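Local coordinates for protein malate dehydrogenase (Entamoeba histolytica, PDB 3I0P) that probably catalyses the NAD-dependent interconversion of malate and oxaloacetate as a two-chain member of the malate/L-lactate dehydrogenase family, at residues Ser75-Asp87 with Met103-Met115. Residues are numbered along the deposited sequence; the frame is centred on the assembly and turned at random.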
loop_
_atom_site.group_PDB
_atom_site.type_symbol
_atom_site.label_atom_id
_atom_site.label_comp_id
_atom_site.label_asym_id
_atom_site.label_seq_id
_atom_site.Cartn_x
_atom_site.Cartn_y
_atom_site.Cartn_z
ATOM N N SER A 75 4.069 0.917 27.556
ATOM C CA SER A 75 4.538 -0.260 28.296
ATOM C C SER A 75 4.735 -1.441 27.359
ATOM O O SER A 75 3.880 -1.722 26.515
ATOM C CB SER A 75 3.537 -0.662 29.382
ATOM O OG SER A 75 3.356 0.365 30.338
ATOM N N ILE A 76 5.853 -2.142 27.522
ATOM C CA ILE A 76 6.130 -3.348 26.751
ATOM C C ILE A 76 5.212 -4.478 27.235
ATOM O O ILE A 76 5.271 -4.878 28.398
ATOM C CB ILE A 76 7.632 -3.746 26.842
ATOM C CG1 ILE A 76 8.500 -2.699 26.138
ATOM C CG2 ILE A 76 7.872 -5.102 26.218
ATOM C CD1 ILE A 76 9.939 -2.635 26.617
ATOM N N ILE A 77 4.347 -4.970 26.347
ATOM C CA ILE A 77 3.490 -6.118 26.659
ATOM C C ILE A 77 4.161 -7.445 26.262
ATOM O O ILE A 77 4.185 -8.393 27.050
ATOM C CB ILE A 77 2.082 -5.997 26.010
ATOM C CG1 ILE A 77 1.332 -4.747 26.509
ATOM C CG2 ILE A 77 1.257 -7.256 26.241
ATOM C CD1 ILE A 77 1.293 -4.544 28.018
ATOM N N ARG A 78 4.706 -7.500 25.047
ATOM C CA ARG A 78 5.326 -8.712 24.509
ATOM C C ARG A 78 6.438 -8.321 23.549
ATOM O O ARG A 78 6.195 -7.611 22.574
ATOM C CB ARG A 78 4.282 -9.580 23.789
ATOM C CG ARG A 78 4.606 -11.074 23.825
ATOM C CD ARG A 78 3.823 -11.900 22.806
ATOM N NE ARG A 78 2.452 -12.210 23.222
ATOM C CZ ARG A 78 1.747 -13.257 22.771
ATOM N NH1 ARG A 78 0.504 -13.466 23.202
ATOM N NH2 ARG A 78 2.283 -14.108 21.892
ATOM N N GLU A 79 7.657 -8.768 23.831
ATOM C CA GLU A 79 8.818 -8.407 23.012
ATOM C C GLU A 79 9.612 -9.628 22.528
ATOM O O GLU A 79 9.935 -10.516 23.318
ATOM C CB GLU A 79 9.727 -7.443 23.785
ATOM C CG GLU A 79 10.954 -6.941 23.022
ATOM C CD GLU A 79 11.800 -5.958 23.829
ATOM O OE1 GLU A 79 11.841 -6.059 25.083
ATOM O OE2 GLU A 79 12.438 -5.079 23.198
ATOM N N THR A 80 9.912 -9.675 21.229
ATOM C CA THR A 80 10.852 -10.662 20.689
ATOM C C THR A 80 12.032 -9.923 20.072
ATOM O O THR A 80 12.141 -8.703 20.216
ATOM C CB THR A 80 10.213 -11.613 19.643
ATOM O OG1 THR A 80 10.249 -11.014 18.346
ATOM C CG2 THR A 80 8.769 -11.969 20.003
ATOM N N SER A 81 12.907 -10.658 19.388
ATOM C CA SER A 81 14.083 -10.080 18.718
ATOM C C SER A 81 13.745 -8.923 17.783
ATOM O O SER A 81 14.409 -7.879 17.814
ATOM C CB SER A 81 14.818 -11.153 17.906
ATOM O OG SER A 81 15.624 -11.961 18.736
ATOM N N THR A 82 12.717 -9.126 16.957
ATOM C CA THR A 82 12.404 -8.219 15.862
ATOM C C THR A 82 11.056 -7.537 16.038
ATOM O O THR A 82 10.671 -6.704 15.214
ATOM C CB THR A 82 12.366 -8.971 14.512
ATOM O OG1 THR A 82 11.435 -10.060 14.603
ATOM C CG2 THR A 82 13.736 -9.510 14.137
ATOM N N THR A 83 10.328 -7.899 17.089
ATOM C CA THR A 83 8.959 -7.396 17.276
ATOM C C THR A 83 8.716 -6.826 18.667
ATOM O O THR A 83 9.529 -7.017 19.580
ATOM C CB THR A 83 7.886 -8.490 17.034
ATOM O OG1 THR A 83 7.854 -9.395 18.146
ATOM C CG2 THR A 83 8.144 -9.250 15.731
ATOM N N CYS A 84 7.585 -6.133 18.816
ATOM C CA CYS A 84 7.123 -5.683 20.119
ATOM C C CYS A 84 5.656 -5.240 20.091
ATOM O O CYS A 84 5.186 -4.699 19.086
ATOM C CB CYS A 84 8.017 -4.560 20.657
ATOM S SG CYS A 84 7.692 -4.150 22.385
ATOM N N VAL A 85 4.942 -5.493 21.193
ATOM C CA VAL A 85 3.613 -4.918 21.413
ATOM C C VAL A 85 3.707 -3.904 22.541
ATOM O O VAL A 85 4.254 -4.195 23.603
ATOM C CB VAL A 85 2.547 -5.978 21.792
ATOM C CG1 VAL A 85 1.205 -5.305 22.137
ATOM C CG2 VAL A 85 2.370 -6.992 20.682
ATOM N N LEU A 86 3.170 -2.714 22.300
ATOM C CA LEU A 86 3.136 -1.676 23.310
ATOM C C LEU A 86 1.704 -1.309 23.672
ATOM O O LEU A 86 0.829 -1.238 22.807
ATOM C CB LEU A 86 3.889 -0.431 22.844
ATOM C CG LEU A 86 5.370 -0.503 22.442
ATOM C CD1 LEU A 86 5.783 0.802 21.767
ATOM C CD2 LEU A 86 6.283 -0.806 23.624
ATOM N N ASP A 87 1.478 -1.100 24.966
ATOM C CA ASP A 87 0.261 -0.484 25.461
ATOM C C ASP A 87 0.575 0.996 25.621
ATOM O O ASP A 87 1.503 1.366 26.346
ATOM C CB ASP A 87 -0.111 -1.104 26.801
ATOM C CG ASP A 87 -1.401 -0.553 27.378
ATOM O OD1 ASP A 87 -2.138 0.171 26.682
ATOM O OD2 ASP A 87 -1.680 -0.852 28.563
ATOM N N MET A 103 12.258 2.176 18.316
ATOM C CA MET A 103 12.404 0.822 18.797
ATOM C C MET A 103 12.448 -0.163 17.628
ATOM O O MET A 103 13.297 -1.055 17.603
ATOM C CB MET A 103 11.242 0.528 19.728
ATOM C CG MET A 103 11.383 -0.695 20.566
ATOM S SD MET A 103 10.370 -0.547 22.055
ATOM C CE MET A 103 10.619 -2.218 22.660
ATOM N N ALA A 104 11.560 0.010 16.649
ATOM C CA ALA A 104 11.599 -0.807 15.438
ATOM C C ALA A 104 12.905 -0.628 14.650
ATOM O O ALA A 104 13.421 -1.589 14.075
ATOM C CB ALA A 104 10.399 -0.518 14.563
ATOM N N ILE A 105 13.431 0.598 14.626
ATOM C CA ILE A 105 14.704 0.904 13.965
ATOM C C ILE A 105 15.858 0.178 14.656
ATOM O O ILE A 105 16.693 -0.461 14.007
ATOM C CB ILE A 105 14.988 2.428 13.950
ATOM C CG1 ILE A 105 14.041 3.145 12.988
ATOM C CG2 ILE A 105 16.438 2.716 13.566
ATOM C CD1 ILE A 105 13.942 4.647 13.227
ATOM N N GLU A 106 15.880 0.281 15.979
ATOM C CA GLU A 106 16.902 -0.310 16.818
ATOM C C GLU A 106 17.000 -1.817 16.552
ATOM O O GLU A 106 18.091 -2.351 16.343
ATOM C CB GLU A 106 16.538 -0.025 18.276
ATOM C CG GLU A 106 17.663 -0.159 19.290
ATOM C CD GLU A 106 17.141 -0.211 20.734
ATOM O OE1 GLU A 106 15.897 -0.216 20.935
ATOM O OE2 GLU A 106 17.983 -0.248 21.666
ATOM N N LYS A 107 15.845 -2.481 16.546
ATOM C CA LYS A 107 15.731 -3.899 16.202
ATOM C C LYS A 107 16.126 -4.212 14.758
ATOM O O LYS A 107 16.630 -5.302 14.478
ATOM C CB LYS A 107 14.304 -4.398 16.437
ATOM C CG LYS A 107 13.788 -4.201 17.840
ATOM C CD LYS A 107 12.452 -4.881 18.031
ATOM C CE LYS A 107 12.053 -4.881 19.492
ATOM N NZ LYS A 107 13.054 -5.606 20.336
ATOM N N ALA A 108 15.882 -3.283 13.839
ATOM C CA ALA A 108 16.249 -3.524 12.446
ATOM C C ALA A 108 17.762 -3.486 12.305
ATOM O O ALA A 108 18.339 -4.314 11.607
ATOM C CB ALA A 108 15.580 -2.524 11.506
ATOM N N LYS A 109 18.392 -2.539 13.001
ATOM C CA LYS A 109 19.845 -2.386 12.999
ATOM C C LYS A 109 20.563 -3.610 13.557
ATOM O O LYS A 109 21.648 -3.969 13.095
ATOM C CB LYS A 109 20.249 -1.144 13.786
ATOM C CG LYS A 109 19.849 0.171 13.134
ATOM C CD LYS A 109 20.635 0.427 11.870
ATOM C CE LYS A 109 20.745 1.908 11.611
ATOM N NZ LYS A 109 21.385 2.151 10.297
ATOM N N LYS A 110 19.952 -4.257 14.542
ATOM C CA LYS A 110 20.551 -5.432 15.151
ATOM C C LYS A 110 20.263 -6.736 14.391
ATOM O O LYS A 110 21.125 -7.607 14.342
ATOM C CB LYS A 110 20.124 -5.554 16.616
ATOM C CG LYS A 110 21.056 -6.408 17.461
ATOM C CD LYS A 110 20.528 -6.554 18.882
ATOM C CE LYS A 110 21.167 -7.763 19.587
ATOM N NZ LYS A 110 20.860 -7.762 21.049
ATOM N N TYR A 111 19.070 -6.866 13.797
ATOM C CA TYR A 111 18.633 -8.137 13.185
ATOM C C TYR A 111 18.269 -8.063 11.712
ATOM O O TYR A 111 18.164 -9.099 11.052
ATOM C CB TYR A 111 17.445 -8.725 13.938
ATOM C CG TYR A 111 17.738 -9.082 15.371
ATOM C CD1 TYR A 111 17.351 -8.234 16.404
ATOM C CD2 TYR A 111 18.402 -10.269 15.697
ATOM C CE1 TYR A 111 17.616 -8.550 17.727
ATOM C CE2 TYR A 111 18.671 -10.599 17.020
ATOM C CZ TYR A 111 18.274 -9.733 18.031
ATOM O OH TYR A 111 18.532 -10.038 19.354
ATOM N N GLY A 112 18.062 -6.854 11.202
ATOM C CA GLY A 112 17.692 -6.664 9.797
ATOM C C GLY A 112 16.317 -6.045 9.643
ATOM O O GLY A 112 16.092 -5.218 8.755
ATOM N N MET A 113 15.395 -6.442 10.515
ATOM C CA MET A 113 14.036 -5.924 10.488
ATOM C C MET A 113 13.455 -5.731 11.878
ATOM O O MET A 113 13.879 -6.382 12.834
ATOM C CB MET A 113 13.140 -6.854 9.677
ATOM C CG MET A 113 13.524 -6.907 8.220
ATOM S SD MET A 113 12.586 -8.157 7.387
ATOM C CE MET A 113 11.085 -7.242 6.996
ATOM N N GLY A 114 12.476 -4.839 11.976
ATOM C CA GLY A 114 11.814 -4.558 13.229
ATOM C C GLY A 114 10.382 -4.138 12.995
ATOM O O GLY A 114 10.085 -3.428 12.021
ATOM N N MET A 115 9.492 -4.588 13.880
ATOM C CA MET A 115 8.093 -4.174 13.857
ATOM C C MET A 115 7.560 -3.965 15.263
ATOM O O MET A 115 7.641 -4.851 16.120
ATOM C CB MET A 115 7.214 -5.177 13.112
ATOM C CG MET A 115 5.748 -4.766 13.068
ATOM S SD MET A 115 4.831 -5.582 11.753
ATOM C CE MET A 115 3.206 -4.875 11.996
#
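K107 reaches from its helix over the hairpin turn of 75-87 and shows how one long side chain can pin a helix to a strand connection. Its methylenes run along the backbone of S81 and T82, K107 CD lying 3.6 Å from S81 O; a bend at the last torsion (chi4 -60°) then turns the ammonium to two acceptors. K107 NZ donates to T80 O at 3.2 Å, nearly in line with that carbonyl, and forms a salt bridge with E79 OE2 at 3.0 Å, approaching from the anti side of the carboxylate. One turn earlier in the helix, M103 extends its thioether, CG anti to the backbone N (chi1 -166°), until M103 CE packs 3.5 Å from C84 SG and also touches I76 CD1. One turn later, Y111 receives S81 CB over one ring face, a CH-pi contact 3.8 Å from the ring centroid, while T82 CG2 packs against Y111 CB.

The three side chains line one side of the helix in a beta-alpha-beta crossover, in which strand 83-87 leads through helix 93-111 into the parallel strand 113-121. Where the two strands meet, M115 N donates to T82 O at 2.8 Å, while C84 N returns a weak bond to M115 O. G112, with positive phi, ends the helix and lets the chain pass into the second strand.

Behind this shell, the turn is braced from within: T80 OG1 donates to T83 OG1 at 2.9 Å. T82 OG1 bonds to Y111 O of the second subunit, an exchange made in both directions across the dimer.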